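PDB 7N7Z: acetyl-CoA C-acetyltransferase from Syntrophomonas wolfei subsp. wolfei, which probably catalyses the reversible, CoA-dependent interconversion of acetoacetyl-CoA and two molecules of acetyl-CoA. Local coordinates for residues 56-61 / 96-101; 114-119 / 363-368; 126-131 / 147-152; 243-248 / 321-326; 292-297 / 331-336. All blocks are in the same frame, centred on the assembly; numbering follows the deposited sequence.

Interaction 1. Residues 56-61 / 96-101; sequences VGATCL and MRATEI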
# COMPACT_ATOMS: atom_id res chain seq x y z
N VAL B 56 4.16 -6.04 32.42
CA VAL B 56 3.06 -6.64 31.68
C VAL B 56 2.38 -5.51 30.93
O VAL B 56 1.69 -4.67 31.53
CB VAL B 56 2.07 -7.37 32.61
CG1 VAL B 56 1.04 -8.12 31.79
CG2 VAL B 56 2.82 -8.32 33.53
N GLY B 57 2.58 -5.48 29.61
CA GLY B 57 2.09 -4.39 28.78
C GLY B 57 0.78 -4.75 28.12
O GLY B 57 0.64 -5.82 27.52
N ALA B 58 -0.18 -3.84 28.22
CA ALA B 58 -1.50 -4.00 27.62
C ALA B 58 -1.64 -3.07 26.43
O ALA B 58 -1.24 -1.90 26.49
CB ALA B 58 -2.61 -3.73 28.63
N THR B 59 -2.21 -3.59 25.35
CA THR B 59 -2.53 -2.81 24.16
C THR B 59 -3.37 -3.67 23.24
O THR B 59 -3.22 -4.90 23.22
CB THR B 59 -1.27 -2.32 23.43
OG1 THR B 59 -1.61 -1.24 22.55
CG2 THR B 59 -0.64 -3.45 22.62
N CYS B 60 -4.25 -3.03 22.47
CA CYS B 60 -5.11 -3.77 21.56
C CYS B 60 -4.51 -3.89 20.17
O CYS B 60 -4.64 -4.95 19.53
CB CYS B 60 -6.49 -3.11 21.49
SG CYS B 60 -7.63 -3.83 20.28
N LEU B 61 -3.84 -2.85 19.67
CA LEU B 61 -3.27 -2.84 18.32
C LEU B 61 -1.75 -2.71 18.41
O LEU B 61 -1.20 -1.61 18.49
CB LEU B 61 -3.88 -1.72 17.47
CG LEU B 61 -5.20 -2.05 16.74
CD1 LEU B 61 -4.98 -3.04 15.61
CD2 LEU B 61 -6.24 -2.58 17.70
N MET B 96 -6.95 -4.34 32.19
CA MET B 96 -7.41 -5.05 33.37
C MET B 96 -6.91 -6.49 33.40
O MET B 96 -6.74 -7.06 34.48
CB MET B 96 -8.94 -5.00 33.44
CG MET B 96 -9.55 -5.76 34.61
SD MET B 96 -11.13 -5.14 35.28
CE MET B 96 -10.86 -3.37 35.37
N ARG B 97 -6.66 -7.08 32.22
CA ARG B 97 -6.08 -8.42 32.18
C ARG B 97 -4.58 -8.38 32.44
O ARG B 97 -4.04 -9.28 33.10
CB ARG B 97 -6.36 -9.09 30.83
CG ARG B 97 -6.02 -10.58 30.77
CD ARG B 97 -6.87 -11.40 31.74
NE ARG B 97 -6.46 -12.80 31.81
CZ ARG B 97 -7.00 -13.77 31.08
NH1 ARG B 97 -7.96 -13.54 30.20
NH2 ARG B 97 -6.56 -15.02 31.26
N ALA B 98 -3.89 -7.36 31.92
CA ALA B 98 -2.50 -7.15 32.30
C ALA B 98 -2.36 -7.02 33.81
O ALA B 98 -1.42 -7.54 34.41
CB ALA B 98 -1.94 -5.90 31.61
N THR B 99 -3.31 -6.32 34.44
CA THR B 99 -3.30 -6.19 35.89
C THR B 99 -3.42 -7.55 36.57
O THR B 99 -2.71 -7.84 37.53
CB THR B 99 -4.43 -5.26 36.34
OG1 THR B 99 -4.20 -3.94 35.82
CG2 THR B 99 -4.51 -5.20 37.86
N GLU B 100 -4.33 -8.39 36.07
CA GLU B 100 -4.50 -9.72 36.66
C GLU B 100 -3.25 -10.56 36.50
O GLU B 100 -2.75 -11.15 37.47
CB GLU B 100 -5.70 -10.42 36.02
CG GLU B 100 -6.19 -11.62 36.82
CD GLU B 100 -7.32 -12.37 36.13
OE1 GLU B 100 -8.27 -12.78 36.82
OE2 GLU B 100 -7.24 -12.57 34.90
N ILE B 101 -2.71 -10.63 35.28
CA ILE B 101 -1.53 -11.45 35.03
C ILE B 101 -0.40 -11.06 35.98
O ILE B 101 0.26 -11.91 36.58
CB ILE B 101 -1.09 -11.32 33.55
CG1 ILE B 101 -2.12 -11.98 32.63
CG2 ILE B 101 0.29 -11.94 33.35
CD1 ILE B 101 -2.02 -11.54 31.19

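Interaction 2. Residues 114-119 / 363-368; sequences SLVTAV and TGLRII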
# COMPACT_ATOMS: atom_id res chain seq x y z
N SER B 114 5.80 -5.66 40.01
CA SER B 114 5.42 -5.78 38.61
C SER B 114 4.91 -4.44 38.10
O SER B 114 4.08 -3.80 38.75
CB SER B 114 4.34 -6.86 38.42
OG SER B 114 4.88 -8.16 38.57
N LEU B 115 5.42 -4.02 36.95
CA LEU B 115 4.92 -2.84 36.26
C LEU B 115 3.86 -3.27 35.25
O LEU B 115 4.06 -4.23 34.50
CB LEU B 115 6.06 -2.10 35.57
CG LEU B 115 5.65 -0.95 34.64
CD1 LEU B 115 4.85 0.10 35.39
CD2 LEU B 115 6.88 -0.32 33.99
N VAL B 116 2.73 -2.56 35.23
CA VAL B 116 1.67 -2.80 34.26
C VAL B 116 1.48 -1.51 33.47
O VAL B 116 1.21 -0.46 34.06
CB VAL B 116 0.36 -3.24 34.93
CG1 VAL B 116 -0.73 -3.41 33.88
CG2 VAL B 116 0.56 -4.52 35.71
N THR B 117 1.62 -1.60 32.15
CA THR B 117 1.36 -0.49 31.26
C THR B 117 0.18 -0.84 30.36
O THR B 117 0.04 -1.98 29.93
CB THR B 117 2.58 -0.15 30.40
OG1 THR B 117 2.94 -1.28 29.60
CG2 THR B 117 3.76 0.25 31.28
N ALA B 118 -0.66 0.15 30.10
CA ALA B 118 -1.84 -0.02 29.24
C ALA B 118 -1.93 1.20 28.34
O ALA B 118 -2.02 2.33 28.83
CB ALA B 118 -3.11 -0.18 30.08
N VAL B 119 -1.90 0.98 27.03
CA VAL B 119 -1.77 2.08 26.08
C VAL B 119 -2.55 1.76 24.81
O VAL B 119 -2.68 0.60 24.41
CB VAL B 119 -0.29 2.37 25.75
CG1 VAL B 119 0.34 1.18 25.03
CG2 VAL B 119 -0.19 3.63 24.90
N THR B 363 -7.97 1.58 28.46
CA THR B 363 -9.14 1.84 29.30
C THR B 363 -9.23 0.85 30.45
O THR B 363 -9.61 1.23 31.57
CB THR B 363 -10.41 1.77 28.45
OG1 THR B 363 -10.39 2.83 27.48
CG2 THR B 363 -11.64 1.89 29.32
N GLY B 364 -8.91 -0.42 30.21
CA GLY B 364 -9.02 -1.42 31.26
C GLY B 364 -8.31 -1.01 32.53
O GLY B 364 -8.79 -1.27 33.64
N LEU B 365 -7.14 -0.37 32.40
CA LEU B 365 -6.41 0.13 33.55
C LEU B 365 -6.75 1.58 33.87
O LEU B 365 -6.61 2.00 35.02
CB LEU B 365 -4.90 0.00 33.32
CG LEU B 365 -4.00 0.47 34.46
CD1 LEU B 365 -4.30 -0.31 35.74
CD2 LEU B 365 -2.54 0.32 34.08
N ARG B 366 -7.18 2.35 32.87
CA ARG B 366 -7.55 3.74 33.11
C ARG B 366 -8.61 3.85 34.19
O ARG B 366 -8.48 4.64 35.14
CB ARG B 366 -8.05 4.38 31.81
CG ARG B 366 -7.84 5.89 31.73
CD ARG B 366 -8.96 6.65 32.43
NE ARG B 366 -10.25 6.47 31.77
CZ ARG B 366 -11.43 6.63 32.36
NH1 ARG B 366 -11.52 6.98 33.63
NH2 ARG B 366 -12.53 6.44 31.65
N ILE B 367 -9.68 3.05 34.08
CA ILE B 367 -10.78 3.16 35.02
C ILE B 367 -10.38 2.66 36.41
O ILE B 367 -10.99 3.06 37.40
CB ILE B 367 -12.02 2.41 34.49
CG1 ILE B 367 -11.72 0.92 34.31
CG2 ILE B 367 -12.47 3.01 33.17
CD1 ILE B 367 -12.97 0.09 34.05
N ILE B 368 -9.38 1.79 36.50
CA ILE B 368 -8.84 1.43 37.81
C ILE B 368 -8.11 2.62 38.42
O ILE B 368 -8.27 2.93 39.60
CB ILE B 368 -7.92 0.20 37.70
CG1 ILE B 368 -8.72 -1.05 37.34
CG2 ILE B 368 -7.19 -0.03 39.01
CD1 ILE B 368 -7.85 -2.15 36.77

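Interaction 3. Residues 126-131 / 147-152; sequences PYLLQQ and MLSDGL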
# COMPACT_ATOMS: atom_id res chain seq x y z
N PRO B 126 -1.61 1.72 12.12
CA PRO B 126 -1.34 1.72 10.67
C PRO B 126 -2.48 1.08 9.89
O PRO B 126 -3.46 0.57 10.44
CB PRO B 126 -0.05 0.89 10.55
CG PRO B 126 -0.06 0.01 11.75
CD PRO B 126 -0.77 0.75 12.84
N TYR B 127 -2.34 1.15 8.57
CA TYR B 127 -3.16 0.39 7.65
C TYR B 127 -2.38 -0.85 7.20
O TYR B 127 -1.15 -0.85 7.21
CB TYR B 127 -3.56 1.23 6.43
CG TYR B 127 -4.80 2.07 6.64
CD1 TYR B 127 -4.87 3.00 7.67
CD2 TYR B 127 -5.89 1.94 5.80
CE1 TYR B 127 -6.01 3.78 7.85
CE2 TYR B 127 -7.03 2.71 5.97
CZ TYR B 127 -7.09 3.62 7.00
OH TYR B 127 -8.22 4.38 7.17
N LEU B 128 -3.11 -1.89 6.81
CA LEU B 128 -2.51 -3.17 6.45
C LEU B 128 -2.64 -3.43 4.95
O LEU B 128 -3.65 -3.08 4.33
CB LEU B 128 -3.17 -4.32 7.21
CG LEU B 128 -3.48 -4.12 8.69
CD1 LEU B 128 -4.41 -5.23 9.17
CD2 LEU B 128 -2.21 -4.09 9.51
N LEU B 129 -1.62 -4.07 4.39
CA LEU B 129 -1.66 -4.63 3.04
C LEU B 129 -1.53 -6.15 3.20
O LEU B 129 -0.42 -6.67 3.37
CB LEU B 129 -0.55 -4.06 2.16
CG LEU B 129 -0.63 -2.56 1.86
CD1 LEU B 129 0.59 -2.12 1.07
CD2 LEU B 129 -1.91 -2.23 1.12
N GLN B 130 -2.67 -6.84 3.16
CA GLN B 130 -2.68 -8.26 3.50
C GLN B 130 -1.97 -9.11 2.45
O GLN B 130 -1.27 -10.07 2.80
CB GLN B 130 -4.12 -8.73 3.69
CG GLN B 130 -4.26 -10.11 4.33
CD GLN B 130 -3.69 -10.17 5.74
OE1 GLN B 130 -4.38 -9.84 6.71
NE2 GLN B 130 -2.44 -10.59 5.85
N GLN B 131 -2.11 -8.76 1.18
CA GLN B 131 -1.56 -9.56 0.09
C GLN B 131 -0.23 -9.01 -0.43
O GLN B 131 0.23 -9.44 -1.49
CB GLN B 131 -2.56 -9.65 -1.06
CG GLN B 131 -4.01 -9.79 -0.61
CD GLN B 131 -4.82 -10.66 -1.54
OE1 GLN B 131 -5.42 -10.17 -2.50
NE2 GLN B 131 -4.84 -11.96 -1.27
N MET B 147 -7.52 -0.53 12.83
CA MET B 147 -8.33 -0.19 13.99
C MET B 147 -9.73 -0.79 13.87
O MET B 147 -10.36 -1.10 14.88
CB MET B 147 -8.42 1.33 14.15
CG MET B 147 -9.27 1.79 15.33
SD MET B 147 -10.14 3.34 15.03
CE MET B 147 -8.79 4.40 14.55
N LEU B 148 -10.22 -0.96 12.64
CA LEU B 148 -11.53 -1.56 12.41
C LEU B 148 -11.41 -3.07 12.22
O LEU B 148 -12.02 -3.85 12.96
CB LEU B 148 -12.19 -0.91 11.19
CG LEU B 148 -12.38 0.60 11.25
CD1 LEU B 148 -13.03 1.09 9.97
CD2 LEU B 148 -13.21 1.00 12.46
N SER B 149 -10.61 -3.50 11.24
CA SER B 149 -10.58 -4.91 10.87
C SER B 149 -9.97 -5.77 11.96
O SER B 149 -10.37 -6.93 12.12
CB SER B 149 -9.81 -5.08 9.56
OG SER B 149 -8.46 -4.68 9.69
N ASP B 150 -9.00 -5.24 12.71
CA ASP B 150 -8.32 -6.00 13.75
C ASP B 150 -8.76 -5.59 15.16
O ASP B 150 -8.16 -6.04 16.14
CB ASP B 150 -6.81 -5.82 13.62
CG ASP B 150 -6.20 -6.72 12.56
OD1 ASP B 150 -6.88 -7.65 12.08
OD2 ASP B 150 -5.02 -6.50 12.21
N GLY B 151 -9.80 -4.77 15.28
CA GLY B 151 -10.22 -4.28 16.58
C GLY B 151 -11.69 -3.98 16.71
O GLY B 151 -12.43 -4.72 17.36
N LEU B 152 -12.14 -2.88 16.10
CA LEU B 152 -13.51 -2.42 16.32
C LEU B 152 -14.53 -3.30 15.60
O LEU B 152 -15.65 -3.48 16.09
CB LEU B 152 -13.66 -0.97 15.88
CG LEU B 152 -12.99 0.11 16.74
CD1 LEU B 152 -13.44 1.49 16.29
CD2 LEU B 152 -13.29 -0.09 18.22

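Interaction 4. Residues 243-248 / 321-326; sequences GVVTAA and EAFAAQ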
# COMPACT_ATOMS: atom_id res chain seq x y z
N GLY B 243 -30.87 3.87 13.69
CA GLY B 243 -30.31 3.32 14.90
C GLY B 243 -30.19 4.35 16.00
O GLY B 243 -30.03 5.55 15.75
N VAL B 244 -30.26 3.87 17.25
CA VAL B 244 -30.23 4.77 18.40
C VAL B 244 -28.82 5.22 18.76
O VAL B 244 -28.67 6.13 19.59
CB VAL B 244 -30.86 4.11 19.64
CG1 VAL B 244 -32.30 3.71 19.34
CG2 VAL B 244 -30.05 2.90 20.09
N VAL B 245 -27.79 4.62 18.17
CA VAL B 245 -26.41 4.94 18.52
C VAL B 245 -25.92 6.08 17.63
O VAL B 245 -26.02 6.01 16.40
CB VAL B 245 -25.51 3.70 18.37
CG1 VAL B 245 -24.05 4.08 18.59
CG2 VAL B 245 -25.93 2.61 19.34
N THR B 246 -25.38 7.11 18.27
CA THR B 246 -24.80 8.26 17.58
C THR B 246 -23.36 8.45 18.05
O THR B 246 -22.89 7.79 18.98
CB THR B 246 -25.62 9.53 17.84
OG1 THR B 246 -25.35 10.02 19.17
CG2 THR B 246 -27.10 9.26 17.69
N ALA B 247 -22.67 9.38 17.39
CA ALA B 247 -21.30 9.69 17.79
C ALA B 247 -21.25 10.30 19.18
O ALA B 247 -20.23 10.18 19.88
CB ALA B 247 -20.66 10.64 16.77
N ALA B 248 -22.33 10.95 19.62
CA ALA B 248 -22.33 11.62 20.91
C ALA B 248 -22.67 10.67 22.05
O ALA B 248 -22.10 10.78 23.14
CB ALA B 248 -23.30 12.80 20.89
N GLU B 321 -18.50 3.22 30.08
CA GLU B 321 -19.66 3.39 29.21
C GLU B 321 -19.16 3.33 27.77
O GLU B 321 -18.65 4.32 27.24
CB GLU B 321 -20.37 4.71 29.50
CG GLU B 321 -20.80 4.91 30.95
CD GLU B 321 -21.14 6.35 31.26
OE1 GLU B 321 -20.72 7.25 30.49
OE2 GLU B 321 -21.85 6.60 32.26
N ALA B 322 -19.31 2.17 27.13
CA ALA B 322 -18.96 2.06 25.72
C ALA B 322 -20.02 2.70 24.84
O ALA B 322 -19.69 3.43 23.89
CB ALA B 322 -18.78 0.59 25.34
N PHE B 323 -21.29 2.45 25.13
CA PHE B 323 -22.40 3.10 24.46
C PHE B 323 -23.52 3.29 25.47
O PHE B 323 -23.68 2.49 26.39
CB PHE B 323 -22.91 2.28 23.26
CG PHE B 323 -21.82 1.84 22.32
CD1 PHE B 323 -21.16 0.63 22.52
CD2 PHE B 323 -21.44 2.63 21.25
CE1 PHE B 323 -20.16 0.22 21.66
CE2 PHE B 323 -20.44 2.23 20.39
CZ PHE B 323 -19.80 1.02 20.60
N ALA B 324 -24.28 4.37 25.30
CA ALA B 324 -25.38 4.65 26.23
C ALA B 324 -26.35 3.48 26.29
O ALA B 324 -26.74 3.04 27.37
CB ALA B 324 -26.10 5.93 25.81
N ALA B 325 -26.75 2.95 25.12
CA ALA B 325 -27.61 1.78 25.10
C ALA B 325 -26.95 0.60 25.80
O ALA B 325 -27.62 -0.17 26.49
CB ALA B 325 -27.95 1.41 23.65
N GLN B 326 -25.64 0.45 25.64
CA GLN B 326 -24.93 -0.64 26.29
C GLN B 326 -25.05 -0.54 27.81
O GLN B 326 -25.29 -1.55 28.49
CB GLN B 326 -23.46 -0.64 25.87
CG GLN B 326 -22.60 -1.70 26.54
CD GLN B 326 -21.68 -1.14 27.61
OE1 GLN B 326 -21.51 0.07 27.73
NE2 GLN B 326 -21.07 -2.03 28.38

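Interaction 5. Residues 292-297 / 331-336; sequences MGLGPA and VRMLKE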
# COMPACT_ATOMS: atom_id res chain seq x y z
N MET B 292 -22.02 -8.17 23.41
CA MET B 292 -20.87 -8.05 24.30
C MET B 292 -21.08 -6.97 25.36
O MET B 292 -20.47 -7.04 26.44
CB MET B 292 -19.61 -7.73 23.48
CG MET B 292 -19.77 -6.63 22.43
SD MET B 292 -19.90 -4.97 23.14
CE MET B 292 -18.24 -4.74 23.76
N GLY B 293 -21.92 -5.98 25.08
CA GLY B 293 -22.08 -4.87 26.00
C GLY B 293 -22.54 -5.28 27.38
O GLY B 293 -22.28 -4.58 28.36
N LEU B 294 -23.23 -6.41 27.48
CA LEU B 294 -23.79 -6.86 28.76
C LEU B 294 -22.78 -7.58 29.64
O LEU B 294 -23.15 -8.06 30.72
CB LEU B 294 -25.00 -7.77 28.51
CG LEU B 294 -26.06 -7.21 27.57
CD1 LEU B 294 -27.08 -8.28 27.21
CD2 LEU B 294 -26.74 -6.00 28.19
N GLY B 295 -21.52 -7.68 29.21
CA GLY B 295 -20.51 -8.39 29.96
C GLY B 295 -20.42 -7.97 31.42
O GLY B 295 -20.36 -8.81 32.32
N PRO B 296 -20.39 -6.66 31.68
CA PRO B 296 -20.32 -6.21 33.08
C PRO B 296 -21.46 -6.72 33.93
O PRO B 296 -21.29 -6.86 35.15
CB PRO B 296 -20.35 -4.68 32.95
CG PRO B 296 -19.82 -4.40 31.58
CD PRO B 296 -20.30 -5.54 30.73
N ALA B 297 -22.62 -7.02 33.34
CA ALA B 297 -23.74 -7.52 34.11
C ALA B 297 -23.51 -8.95 34.59
O ALA B 297 -24.23 -9.41 35.49
CB ALA B 297 -25.02 -7.45 33.29
N VAL B 331 -27.75 -1.96 33.17
CA VAL B 331 -28.67 -1.66 34.26
C VAL B 331 -29.84 -2.63 34.25
O VAL B 331 -30.26 -3.13 35.31
CB VAL B 331 -29.17 -0.20 34.15
CG1 VAL B 331 -30.23 0.08 35.20
CG2 VAL B 331 -28.01 0.77 34.30
N ARG B 332 -30.38 -2.92 33.07
CA ARG B 332 -31.53 -3.81 32.98
C ARG B 332 -31.15 -5.24 33.36
O ARG B 332 -31.82 -5.87 34.19
CB ARG B 332 -32.13 -3.76 31.58
CG ARG B 332 -33.52 -4.37 31.47
CD ARG B 332 -34.59 -3.41 31.96
NE ARG B 332 -34.72 -2.25 31.09
CZ ARG B 332 -35.35 -2.25 29.92
NH1 ARG B 332 -35.92 -3.34 29.45
NH2 ARG B 332 -35.40 -1.12 29.22
N MET B 333 -30.08 -5.77 32.76
CA MET B 333 -29.68 -7.13 33.07
C MET B 333 -29.32 -7.28 34.54
O MET B 333 -29.62 -8.31 35.16
CB MET B 333 -28.50 -7.56 32.19
CG MET B 333 -28.03 -8.98 32.47
SD MET B 333 -26.82 -9.60 31.28
CE MET B 333 -26.72 -11.32 31.79
N LEU B 334 -28.68 -6.26 35.12
CA LEU B 334 -28.33 -6.33 36.53
C LEU B 334 -29.58 -6.34 37.41
O LEU B 334 -29.55 -6.89 38.52
CB LEU B 334 -27.43 -5.16 36.92
CG LEU B 334 -25.91 -5.39 36.91
CD1 LEU B 334 -25.21 -4.16 37.48
CD2 LEU B 334 -25.51 -6.64 37.67
N LYS B 335 -30.67 -5.73 36.95
CA LYS B 335 -31.91 -5.74 37.72
C LYS B 335 -32.67 -7.05 37.52
O LYS B 335 -33.28 -7.57 38.46
CB LYS B 335 -32.79 -4.55 37.32
CG LYS B 335 -34.22 -4.63 37.85
CD LYS B 335 -35.06 -3.47 37.35
CE LYS B 335 -36.31 -3.29 38.19
NZ LYS B 335 -37.26 -2.30 37.62
N GLU B 336 -32.65 -7.59 36.30
CA GLU B 336 -33.49 -8.74 35.97
C GLU B 336 -32.85 -10.05 36.38
O GLU B 336 -33.44 -10.84 37.13
CB GLU B 336 -33.80 -8.74 34.47
CG GLU B 336 -34.88 -7.74 34.06
CD GLU B 336 -34.98 -7.57 32.56
OE1 GLU B 336 -34.09 -8.06 31.84
OE2 GLU B 336 -35.95 -6.94 32.10

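Interaction 1. Residues 56-61 / 96-101
A beta-alpha-beta crossover of the thiolase fold sets V56 and A58, on strand 54-58, against A98 and I101 of helix 94-107. The helix links strand 84-89 to strand 113-121, two parallel strands with 54-58 between them, and so passes over this middle strand. It does so nearly antiparallel, at 168° and an axis separation of 7.6 Å. Such closeness is the usual consequence of small residues at an interface: the methyl of A58 meets that of A98 directly, CB to CB at 3.7 Å. V56, two residues earlier on the same face of the strand, continues the contact. Its CG1 lies anti to the backbone N (chi1 -173°), which turns that branch toward the helix, and it sits 3.7 Å from A98 CB and 3.6 Å from A98 O. One turn further on, I101 reaches the strand with its CG2 branch rather than its longer arm, and CG2 closes on V56 CG1 at 4.2 Å. The side-chain contacts are apolar and buried. Polar groups of this helix are engaged elsewhere: R97 and E100 form salt bridges with E54 and K110 of the second subunit, respectively. Around the contact, V88 of strand 84-89 touches both A98 and I101, V116 of strand 113-121 packs on A98, and A118 lies against A58, so that the helix packs across three adjacent strands.

Interaction 2. Residues 114-119 / 363-368
The hydroxyl of T363, two residues before the L365 that packs on V116 and A118, is gripped by two groups: OG1 is hydrogen-bonded to P359 O and to ND1 of H358, a predicted active-site residue. T363 thus ties the beginning of helix 360-378 to the predicted site, while its CB points away from strand 113-121. Within the helix, I367 N bonds T363 O at 3.1 Å. The contact itself is apolar and is carried by one leucine. L365 directs its CB at the strand, where it meets the methyl of A118, CB to CB, at 3.7 Å. From there its chain turns along the strand: CG stands anti to the backbone N (chi1 -179°), which brings CD2 to 3.8 Å from V116 O. The same methyl stays 4.1 Å from A118 CB and reaches V116 CG1 at 4.2 Å, the valine and leucine side chains running obliquely past each other. One branch therefore bridges two strand residues that face the same side of the sheet. T99 of helix 94-107 and A258 of strand 254-264 also touch L365, and A102 of helix 94-107 touches V116. A helix from the C-terminal half covering a strand from the N-terminal half is characteristic of the layered alpha-beta thiolase fold, to whose buried central helical layer helices 94-107 and 360-378 correspond.

Interaction 3. Residues 126-131 / 147-152
L128 and D150 approach with their side chains inclined to each other, a leucine methyl over an acidic group. L128 points its CB at helix 146-152, and with CG anti to the carbonyl carbon (chi1 -42°) its CD1 methyl becomes the foremost atom. D150 answers with a carboxylate turned so that OD1 nearly eclipses CA (chi2 -12°) and OD2 projects farthest from its own backbone. CD1 stands 3.4 Å from OD2 but comes in from above the carboxylate plane, and the carboxylate carbon CG lies farther off, at 4.1 Å. This approach leaves the oxygens to better partners: OD2 accepts a hydrogen bond from G64 N, and OD1 one from G66 N, both of the second subunit. Two backbone N-H groups of another chain thus hold the carboxylate and fix its rotation, and the leucine merely rests against it. S149 lies alongside, its OG 4.1 Å from the same CD1, while a weak bond to D145 O occupies that hydroxyl. The short helix carrying both polar residues ends in a wider pi-type turn, in which L152 N bonds M147 O at 2.8 Å. Strand 127-129 forms a small antiparallel hairpin with strand 141-145, and it also pairs with a strand of the second subunit, where L128 packs on its counterpart. Y127 reaches G139 of the third subunit and L129 meets L129 of the fourth, consistent with the tetramerisation loop of tetrameric thiolases, with helix 146-152 following directly after strand 141-145.

Interaction 4. Residues 243-248 / 321-326
F323 leaves its backbone beside the loop residue V245, and its CB and CG pass without close contact on the way to a ring that does touch it. CG lies anti to the carbonyl carbon (chi1 -50°), and the ring atom CD2 comes 4.0 Å from V245 CG1; CE2 is somewhat farther from that methyl, at 4.4 Å, and CZ at the tip has drawn away to 5.6 Å. The methyl approaches the ring obliquely. V245 presents this branch because CG1 is anti to its own backbone N. Elsewhere the ring is packed by M161 and A165 of helix 161-172 and by A250. A looser second contact lies one residue earlier in the loop, where V244 CG2 meets A325 CB at 4.4 Å. F323 itself is the N-cap residue of helix 324-336. Just ahead of it, A322 N donates to Q326 OE1 at 3.1 Å, the donor standing 40° out of the carbonyl plane, a bond that links the residue before the N-cap to the first turn. On the loop side T246 OG1 accepts from A248 N, forming an ST turn. E321, A322 and F323 end the NEAF sequence familiar from thiolases, and the side chain of F323 lies about 6 Å from that of C388 and about 7 Å from that of H358, both predicted catalytic residues.

Interaction 5. Residues 292-297 / 331-336
Flat groups have no part where M333 and L334 meet L294 and A297; a thioether chain lying over a methyl does the work instead. M333 is extended throughout, with CG anti to the backbone N (chi1 180°), and runs straight from helix 324-336 across the start of helix 296-307. Successive atoms pass A297 CB closely: M333 CB at 3.7 Å, then CG at 3.5 Å, a rather tight carbon pair, then SD also at 3.5 Å. The same sulfur also meets L294 CB, at 3.8 Å. A297, with only a methyl to offer, lets the backbones come near, and its CA is 5.3 Å from L334 CA. L334 closes the other part of the contact: its CB does not aim directly at A297, but the end of the chain bends nearer, placing CD2 3.8 Å from A297 O and CG 4.3 Å from A297 CB. The methyl of A297 is thus held by two consecutive residues of the facing helix. L294 belongs to a short 3-10 segment whose turn into the helix is secured by A297 N bonding L294 O at 2.9 Å. Around this packing, Y172 of helix 161-172 touches M333 and I168 touches L294, while V298 and P301 extend helix 296-307 along M333 and L334, so that three helices converge here.

Overall arrangement
Interactions 1 and 2 lie at the heart of the subunit, their centres about 7 Å apart, on neighbouring parallel strands of one sheet covered by helices 94-107 and 360-378. Interactions 4 and 5, centres about 15 Å apart, share helix 324-336, and Q326 joins them through a hydrogen bond to G293; their segments alternate along the chain. Interaction 3 stands farther out, its centre about 21 Å from that of interaction 1, although L61 still touches D150. Interaction 2 joins the N- and C-terminal halves across 243 residues and encloses interactions 3, 4 and 5 in sequence. One chain thus brings together core, predicted catalytic surroundings and subunit interface, with touches only in pairs 1-2, 1-3 and 4-5.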